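Local atomic coordinates of ECXA (Escherichia coli, PDB entry 4L63), a protein that binds a zinc ion and probably acts as a metallopeptidase. Residues A[186-191]-A[248-253]. Residues are numbered along the deposited sequence; the frame is centred on the assembly and turned at random.
Sequences VARCRL and NRFSCL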
loop_
_atom_site.group_PDB
_atom_site.type_symbol
_atom_site.label_atom_id
_atom_site.label_comp_id
_atom_site.label_asym_id
_atom_site.label_seq_id
_atom_site.Cartn_x
_atom_site.Cartn_y
_atom_site.Cartn_z
ATOM N N VAL A 186 6.297 11.264 -7.743
ATOM C CA VAL A 186 5.101 11.729 -7.055
ATOM C C VAL A 186 4.013 10.651 -7.106
ATOM O O VAL A 186 4.043 9.761 -7.961
ATOM C CB VAL A 186 4.563 13.038 -7.666
ATOM C CG1 VAL A 186 5.572 14.175 -7.471
ATOM C CG2 VAL A 186 4.272 12.855 -9.157
ATOM N N ALA A 187 3.070 10.739 -6.173
ATOM C CA ALA A 187 1.815 9.988 -6.258
ATOM C C ALA A 187 2.008 8.481 -6.399
ATOM O O ALA A 187 1.212 7.816 -7.067
ATOM C CB ALA A 187 0.975 10.515 -7.434
ATOM N N ARG A 188 3.055 7.939 -5.783
ATOM C CA ARG A 188 3.329 6.507 -5.925
ATOM C C ARG A 188 2.144 5.647 -5.502
ATOM O O ARG A 188 1.526 5.875 -4.453
ATOM C CB ARG A 188 4.548 6.101 -5.106
ATOM C CG ARG A 188 4.732 4.587 -5.028
ATOM C CD ARG A 188 5.801 4.260 -4.015
ATOM N NE ARG A 188 7.084 4.751 -4.494
ATOM C CZ ARG A 188 8.252 4.441 -3.944
ATOM N NH1 ARG A 188 9.377 4.923 -4.462
ATOM N NH2 ARG A 188 8.293 3.640 -2.887
ATOM N N CYS A 189 1.837 4.654 -6.324
ATOM C CA CYS A 189 0.848 3.662 -5.941
ATOM C C CYS A 189 1.162 2.355 -6.634
ATOM O O CYS A 189 0.932 2.203 -7.833
ATOM C CB CYS A 189 -0.560 4.130 -6.278
ATOM S SG CYS A 189 -1.803 2.894 -5.782
ATOM N N ARG A 190 1.735 1.431 -5.873
ATOM C CA ARG A 190 2.058 0.110 -6.398
ATOM C C ARG A 190 0.968 -0.908 -6.115
ATOM O O ARG A 190 0.915 -1.954 -6.761
ATOM C CB ARG A 190 3.375 -0.388 -5.811
ATOM C CG ARG A 190 4.581 0.394 -6.316
ATOM C CD ARG A 190 5.792 0.071 -5.468
ATOM N NE ARG A 190 5.599 0.539 -4.100
ATOM C CZ ARG A 190 6.561 0.570 -3.186
ATOM N NH1 ARG A 190 7.782 0.162 -3.501
ATOM N NH2 ARG A 190 6.303 1.015 -1.964
ATOM N N LEU A 191 0.098 -0.604 -5.156
ATOM C CA LEU A 191 -0.931 -1.584 -4.748
ATOM C C LEU A 191 -2.129 -1.700 -5.687
ATOM O O LEU A 191 -2.841 -2.701 -5.653
ATOM C CB LEU A 191 -1.428 -1.256 -3.337
ATOM C CG LEU A 191 -0.424 -1.564 -2.218
ATOM C CD1 LEU A 191 -0.886 -0.955 -0.891
ATOM C CD2 LEU A 191 -0.268 -3.074 -2.065
ATOM N N ASN A 248 2.415 14.142 -0.969
ATOM C CA ASN A 248 2.846 14.289 -2.356
ATOM C C ASN A 248 3.495 13.021 -2.917
ATOM O O ASN A 248 3.313 12.702 -4.085
ATOM C CB ASN A 248 3.826 15.464 -2.499
ATOM C CG ASN A 248 3.131 16.812 -2.442
ATOM O OD1 ASN A 248 1.927 16.902 -2.665
ATOM N ND2 ASN A 248 3.890 17.865 -2.156
ATOM N N ARG A 249 4.259 12.312 -2.092
ATOM C CA ARG A 249 4.991 11.142 -2.580
ATOM C C ARG A 249 4.117 9.916 -2.826
ATOM O O ARG A 249 4.472 9.057 -3.647
ATOM C CB ARG A 249 6.104 10.746 -1.608
ATOM C CG ARG A 249 7.226 11.765 -1.465
ATOM C CD ARG A 249 8.268 11.264 -0.477
ATOM N NE ARG A 249 8.656 9.892 -0.785
ATOM C CZ ARG A 249 9.416 9.123 -0.010
ATOM N NH1 ARG A 249 9.864 9.577 1.151
ATOM N NH2 ARG A 249 9.705 7.886 -0.393
ATOM N N PHE A 250 3.001 9.821 -2.097
ATOM C CA PHE A 250 2.163 8.618 -2.149
ATOM C C PHE A 250 0.722 8.956 -2.490
ATOM O O PHE A 250 0.205 9.953 -2.004
ATOM C CB PHE A 250 2.189 7.873 -0.816
ATOM C CG PHE A 250 3.566 7.576 -0.315
ATOM C CD1 PHE A 250 4.324 6.579 -0.899
ATOM C CD2 PHE A 250 4.085 8.261 0.767
ATOM C CE1 PHE A 250 5.586 6.298 -0.429
ATOM C CE2 PHE A 250 5.349 7.985 1.238
ATOM C CZ PHE A 250 6.101 7.011 0.639
ATOM N N SER A 251 0.067 8.118 -3.296
ATOM C CA SER A 251 -1.334 8.380 -3.633
ATOM C C SER A 251 -2.275 7.242 -3.225
ATOM O O SER A 251 -3.473 7.320 -3.479
ATOM C CB SER A 251 -1.492 8.653 -5.137
ATOM O OG SER A 251 -1.255 7.478 -5.903
ATOM N N CYS A 252 -1.753 6.189 -2.598
ATOM C CA CYS A 252 -2.651 5.153 -2.070
ATOM C C CYS A 252 -2.058 4.428 -0.859
ATOM O O CYS A 252 -2.336 3.250 -0.639
ATOM C CB CYS A 252 -3.029 4.140 -3.179
ATOM S SG CYS A 252 -1.751 2.927 -3.711
ATOM N N LEU A 253 -1.275 5.139 -0.049
ATOM C CA LEU A 253 -0.591 4.491 1.070
ATOM C C LEU A 253 -1.576 4.094 2.166
ATOM O O LEU A 253 -1.299 3.193 2.958
ATOM C CB LEU A 253 0.497 5.395 1.659
ATOM C CG LEU A 253 1.450 4.673 2.620
ATOM C CD1 LEU A 253 2.057 3.461 1.933
ATOM C CD2 LEU A 253 2.547 5.629 3.113
HETATM O O HOH W 1 1.158 4.724 -2.072
#
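The disulfide C189–C252 ties the loop that follows strand 181-186 to the chain leaving the short helix 246-249. The two segments run nearly parallel, and R188 forms a single beta bridge with F250. The pairing lies in a chain of the Met-zincin family, probably a metallopeptidase; the side chain of V186 is about 12 Å from those of the zinc ligands H164 and H170.

Backbone bonds hold the pairing. A187 N donates to N248 O at 2.9 Å. R188 N donates to R249 O at 2.8 Å, so both acceptors belong to the last residues of the helix. F250 is the first residue to leave the helical conformation; next to it, S251 N gives R188 O a nearly straight bond (175°). A water also donates to R188 O and takes a weak bond from C252 N.

S251 OG sits between its own backbone N and carbonyl carbon. S251 OG donates to A187 O at 2.7 Å, coming from well above the carbonyl plane. The same hydroxyl bonds to R228 of helix 228-239, so the pairing is joined to that helix. S251 CB also packs on A187 CB.

R188 and F250 point the same way, side by side. R188 CD meets the ring edge, 4.1 Å from F250 CE1. The R188 guanidinium is turned 82° from the ring plane and forms a salt bridge with E185. R190 and R249 reach backbone atoms of another protein chain.

L191 CB packs against C252 SG. C189 SG is anti to its backbone N and joins C252 SG at 2.1 Å, with a disulfide torsion of 92°.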